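Local coordinates for thermospermine synthase (Medicago truncatula, PDB 6BQ3) that makes the polyamine thermospermine, most likely by transferring an aminopropyl group from decarboxylated S-adenosylmethionine to spermidine, at the 5'-S-(3-aminopropyl)-5'-thioadenosine site. Sequence-based numbering; all coordinates share one arbitrary frame.

The 5'-S-(3-aminopropyl)-5'-thioadenosine site. Residues 57, 73, 78, 87, 109, 111, 131-134, 137, 162-164, 181-183, 190-191, 194, 217, 254. With DSH (5'-S-(3-aminopropyl)-5'-thioadenosine), chain B.
This is the nucleoside pocket of a Rossmann-like aminopropyltransferase. The ligand, 5'-S-(3-aminopropyl)-5'-thioadenosine, is an analogue of the aminopropyl donor and is almost wholly buried. Asp132, the acidic residue ending strand 127-132, grips the ribose diol. Its CG lies anti to the backbone N (chi1 -159°), and the carboxylate meets the sugar two-pronged, through the syn lone pairs. Asp132 OD1 accepts from the ribose 2'-hydroxyl O2' of DSH at 2.7 Å, and OD2 from the 3'-hydroxyl O3'. The anti lone pairs are used too: Asp134 N bonds OD1 and Gly111 N bonds OD2. These four bonds together hold the carboxylate's rotation. An alanine here would remove both acceptors and would probably loosen the ribose and the Gly111 and Asp134 backbone around it. Gln57 reaches the 2'-hydroxyl tip-on; its NE2 lies 3.0 Å from DSH O2', which sits nearly in the amide plane. The same NE2 donates to Asp134 OD2, a second-shell bond that orients the amide.

The adenine lies between two aliphatic side chains. Ile133 places CG2 over one face, 3.6 Å from DSH C4. Leu182 CD2 covers the opposite face. The polar rim reads adenine: Ala164 N, at the start of helix 164-170, gives N1 a nearly straight bond (174° at H). The 6-amino N6 donates to Asp163 OD1, on its anti lone pair, and to Pro190 O, where it stands above the carbonyl plane. Cys191 SG lies alongside DSH N7 at 3.3 Å.

Along the tail, Leu73 CD1 packs against the thioether DSH SD at 3.7 Å. The terminal amine N makes weak hydrogen bonds to Gln78 OE1, Tyr87 OH and Tyr254 OH. Asp181, the predicted proton acceptor, lies beside the tail, OD1 3.9 Å from DSH CA, and is likely to deprotonate the attacking amine of the polyamine acceptor. Its charge may favour a positive ligand amine without contact. Asp181 OD1 accepts from Tyr87 OH at 2.9 Å through the anti lone pair, at the edge of the tyrosine ring.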
loop_
_atom_site.group_PDB
_atom_site.type_symbol
_atom_site.label_atom_id
_atom_site.label_comp_id
_atom_site.label_asym_id
_atom_site.label_seq_id
_atom_site.Cartn_x
_atom_site.Cartn_y
_atom_site.Cartn_z
ATOM N N GLN A 57 -2.670 20.171 17.293
ATOM C CA GLN A 57 -2.672 19.153 16.259
ATOM C C GLN A 57 -1.351 19.085 15.526
ATOM O O GLN A 57 -0.534 19.997 15.601
ATOM C CB GLN A 57 -3.771 19.476 15.247
ATOM C CG GLN A 57 -3.561 20.812 14.542
ATOM C CD GLN A 57 -4.841 21.592 14.324
ATOM O OE1 GLN A 57 -5.890 21.015 14.031
ATOM N NE2 GLN A 57 -4.754 22.914 14.439
ATOM N N LEU A 73 -3.927 17.937 8.718
ATOM C CA LEU A 73 -4.026 18.249 10.160
ATOM C C LEU A 73 -4.392 17.009 10.907
ATOM O O LEU A 73 -5.407 16.363 10.582
ATOM C CB LEU A 73 -5.057 19.377 10.443
ATOM C CG LEU A 73 -4.808 20.724 9.714
ATOM C CD1 LEU A 73 -5.773 21.829 10.106
ATOM C CD2 LEU A 73 -3.383 21.213 9.908
ATOM N N GLN A 78 -7.018 18.444 4.814
ATOM C CA GLN A 78 -8.056 19.449 5.060
ATOM C C GLN A 78 -8.175 20.487 3.935
ATOM O O GLN A 78 -9.174 21.108 3.819
ATOM C CB GLN A 78 -7.846 20.111 6.434
ATOM C CG GLN A 78 -8.110 19.193 7.637
ATOM C CD GLN A 78 -9.588 18.800 7.801
ATOM O OE1 GLN A 78 -10.441 19.148 6.982
ATOM N NE2 GLN A 78 -9.871 17.999 8.817
ATOM N N TYR A 87 -14.637 23.524 -2.185
ATOM C CA TYR A 87 -15.002 23.592 -0.792
ATOM C C TYR A 87 -15.308 25.029 -0.360
ATOM O O TYR A 87 -16.322 25.284 0.301
ATOM C CB TYR A 87 -13.907 22.952 0.074
ATOM C CG TYR A 87 -14.157 23.068 1.563
ATOM C CD1 TYR A 87 -14.873 22.097 2.254
ATOM C CD2 TYR A 87 -13.718 24.176 2.277
ATOM C CE1 TYR A 87 -15.135 22.213 3.621
ATOM C CE2 TYR A 87 -13.997 24.324 3.641
ATOM C CZ TYR A 87 -14.679 23.312 4.310
ATOM O OH TYR A 87 -14.916 23.399 5.660
ATOM N N GLY A 109 -12.668 28.921 13.035
ATOM C CA GLY A 109 -11.586 28.329 12.238
ATOM C C GLY A 109 -11.022 29.318 11.199
ATOM O O GLY A 109 -10.749 30.491 11.493
ATOM N N GLY A 111 -8.117 29.228 9.626
ATOM C CA GLY A 111 -6.666 29.428 9.655
ATOM C C GLY A 111 -5.967 29.212 8.323
ATOM O O GLY A 111 -4.991 29.884 8.008
ATOM N N CYS A 131 -11.257 33.638 13.346
ATOM C CA CYS A 131 -10.982 33.197 14.692
ATOM C C CYS A 131 -10.550 31.718 14.700
ATOM O O CYS A 131 -11.399 30.825 14.730
ATOM C CB CYS A 131 -12.194 33.408 15.597
ATOM S SG CYS A 131 -11.769 33.029 17.320
ATOM N N ASP A 132 -9.237 31.468 14.683
ATOM C CA ASP A 132 -8.724 30.088 14.738
ATOM C C ASP A 132 -8.003 29.858 16.055
ATOM O O ASP A 132 -7.342 30.752 16.565
ATOM C CB ASP A 132 -7.791 29.833 13.568
ATOM C CG ASP A 132 -7.619 28.354 13.265
ATOM O OD1 ASP A 132 -7.067 27.619 14.133
ATOM O OD2 ASP A 132 -8.020 27.935 12.155
ATOM N N ILE A 133 -8.113 28.652 16.593
ATOM C CA ILE A 133 -7.491 28.317 17.876
ATOM C C ILE A 133 -5.954 28.132 17.765
ATOM O O ILE A 133 -5.241 28.218 18.774
ATOM C CB ILE A 133 -8.216 27.096 18.484
ATOM C CG1 ILE A 133 -8.011 27.028 19.991
ATOM C CG2 ILE A 133 -7.813 25.798 17.786
ATOM C CD1 ILE A 133 -8.876 25.956 20.633
ATOM N N ASP A 134 -5.450 27.933 16.538
ATOM C CA ASP A 134 -4.068 27.513 16.306
ATOM C C ASP A 134 -3.283 28.549 15.481
ATOM O O ASP A 134 -3.281 28.547 14.249
ATOM C CB ASP A 134 -4.032 26.112 15.658
ATOM C CG ASP A 134 -2.694 25.400 15.862
ATOM O OD1 ASP A 134 -1.680 26.085 16.086
ATOM O OD2 ASP A 134 -2.662 24.148 15.817
ATOM N N VAL A 137 -1.080 27.119 12.653
ATOM C CA VAL A 137 -1.754 26.829 11.378
ATOM C C VAL A 137 -1.801 28.094 10.541
ATOM O O VAL A 137 -1.485 28.077 9.355
ATOM C CB VAL A 137 -3.225 26.345 11.566
ATOM C CG1 VAL A 137 -3.981 26.309 10.229
ATOM C CG2 VAL A 137 -3.281 24.976 12.204
ATOM N N ASN A 162 -7.877 32.355 19.050
ATOM C CA ASN A 162 -8.715 31.900 20.173
ATOM C C ASN A 162 -9.586 30.702 19.754
ATOM O O ASN A 162 -9.847 30.451 18.538
ATOM C CB ASN A 162 -9.652 33.037 20.648
ATOM C CG ASN A 162 -10.061 32.931 22.129
ATOM O OD1 ASN A 162 -9.705 31.997 22.842
ATOM N ND2 ASN A 162 -10.799 33.937 22.603
ATOM N N ASP A 163 -10.082 30.008 20.769
ATOM C CA ASP A 163 -11.240 29.131 20.620
ATOM C C ASP A 163 -12.450 29.997 20.259
ATOM O O ASP A 163 -12.801 30.875 20.989
ATOM C CB ASP A 163 -11.465 28.329 21.927
ATOM C CG ASP A 163 -12.850 27.727 22.019
ATOM O OD1 ASP A 163 -13.258 27.021 21.086
ATOM O OD2 ASP A 163 -13.551 28.030 23.005
ATOM N N ALA A 164 -13.096 29.715 19.123
ATOM C CA ALA A 164 -14.199 30.533 18.620
ATOM C C ALA A 164 -15.378 30.589 19.583
ATOM O O ALA A 164 -16.085 31.579 19.602
ATOM C CB ALA A 164 -14.680 30.052 17.264
ATOM N N ASP A 181 -16.047 26.759 9.892
ATOM C CA ASP A 181 -15.038 26.175 9.009
ATOM C C ASP A 181 -14.165 25.378 9.962
ATOM O O ASP A 181 -12.926 25.445 9.922
ATOM C CB ASP A 181 -14.272 27.291 8.279
ATOM C CG ASP A 181 -13.327 26.787 7.171
ATOM O OD1 ASP A 181 -13.420 25.611 6.752
ATOM O OD2 ASP A 181 -12.498 27.588 6.698
ATOM N N LEU A 182 -14.841 24.589 10.798
ATOM C CA LEU A 182 -14.194 23.694 11.763
ATOM C C LEU A 182 -14.033 22.272 11.227
ATOM O O LEU A 182 -14.584 21.909 10.175
ATOM C CB LEU A 182 -15.019 23.649 13.030
ATOM C CG LEU A 182 -15.255 24.983 13.713
ATOM C CD1 LEU A 182 -16.391 24.868 14.724
ATOM C CD2 LEU A 182 -13.974 25.508 14.368
ATOM N N ALA A 183 -13.256 21.462 11.944
ATOM C CA ALA A 183 -13.199 20.006 11.665
ATOM C C ALA A 183 -14.492 19.376 12.144
ATOM O O ALA A 183 -15.160 19.939 12.981
ATOM C CB ALA A 183 -11.990 19.367 12.345
ATOM N N PRO A 190 -11.311 19.470 19.868
ATOM C CA PRO A 190 -11.560 20.882 20.173
ATOM C C PRO A 190 -12.726 21.505 19.382
ATOM O O PRO A 190 -13.007 22.711 19.563
ATOM C CB PRO A 190 -10.236 21.536 19.763
ATOM C CG PRO A 190 -9.796 20.723 18.570
ATOM C CD PRO A 190 -10.345 19.324 18.758
ATOM N N CYS A 191 -13.367 20.723 18.497
ATOM C CA CYS A 191 -14.452 21.228 17.625
ATOM C C CYS A 191 -15.838 20.772 18.036
ATOM O O CYS A 191 -16.811 21.452 17.710
ATOM C CB CYS A 191 -14.224 20.766 16.189
ATOM S SG CYS A 191 -12.605 21.196 15.513
ATOM N N LEU A 194 -18.715 23.025 19.364
ATOM C CA LEU A 194 -19.203 24.092 18.478
ATOM C C LEU A 194 -20.248 23.589 17.467
ATOM O O LEU A 194 -20.624 24.323 16.535
ATOM C CB LEU A 194 -18.009 24.758 17.760
ATOM C CG LEU A 194 -17.152 25.719 18.589
ATOM C CD1 LEU A 194 -16.527 25.069 19.798
ATOM C CD2 LEU A 194 -16.066 26.347 17.738
ATOM N N GLN A 217 -19.652 24.033 7.598
ATOM C CA GLN A 217 -19.221 22.765 7.008
ATOM C C GLN A 217 -19.852 21.629 7.854
ATOM O O GLN A 217 -20.117 21.781 9.084
ATOM C CB GLN A 217 -17.696 22.674 6.908
ATOM C CG GLN A 217 -16.916 22.166 8.144
ATOM C CD GLN A 217 -16.863 20.613 8.231
ATOM O OE1 GLN A 217 -16.496 19.971 7.279
ATOM N NE2 GLN A 217 -17.279 20.043 9.334
ATOM N N TYR A 254 -11.064 14.977 -0.733
ATOM C CA TYR A 254 -11.724 14.483 0.462
ATOM C C TYR A 254 -12.263 13.087 0.238
ATOM O O TYR A 254 -12.769 12.503 1.187
ATOM C CB TYR A 254 -12.882 15.404 0.877
ATOM C CG TYR A 254 -12.526 16.711 1.548
ATOM C CD1 TYR A 254 -11.215 17.220 1.584
ATOM C CD2 TYR A 254 -13.525 17.475 2.136
ATOM C CE1 TYR A 254 -10.939 18.432 2.197
ATOM C CE2 TYR A 254 -13.256 18.672 2.769
ATOM C CZ TYR A 254 -11.967 19.152 2.805
ATOM O OH TYR A 254 -11.710 20.373 3.428
HETATM N N DSH B . -13.136 20.913 6.499
HETATM N N1 DSH B . -12.050 27.394 17.555
HETATM C C2 DSH B . -11.492 28.063 16.423
HETATM N N3 DSH B . -10.770 27.278 15.423
HETATM C C4 DSH B . -10.630 25.786 15.599
HETATM C C5 DSH B . -11.165 25.163 16.677
HETATM C C6 DSH B . -11.918 25.986 17.736
HETATM N N6 DSH B . -12.502 25.376 18.908
HETATM N N7 DSH B . -10.887 23.858 16.575
HETATM C C8 DSH B . -10.186 23.670 15.431
HETATM N N9 DSH B . -10.018 24.869 14.824
HETATM C CA DSH B . -12.082 21.917 6.673
HETATM C CB DSH B . -11.823 22.141 8.180
HETATM S SD DSH B . -9.459 22.187 9.708
HETATM C CG DSH B . -10.494 22.916 8.395
HETATM C "C1'" DSH B . -9.415 25.160 13.648
HETATM C "C2'" DSH B . -8.106 24.346 13.283
HETATM O "O2'" DSH B . -6.884 24.956 13.936
HETATM C "C3'" DSH B . -8.077 24.372 12.018
HETATM O "O3'" DSH B . -7.522 25.600 11.413
HETATM C "C4'" DSH B . -9.659 24.286 11.544
HETATM O "O4'" DSH B . -10.355 24.835 12.504
HETATM C "C5'" DSH B . -10.065 22.844 11.317
#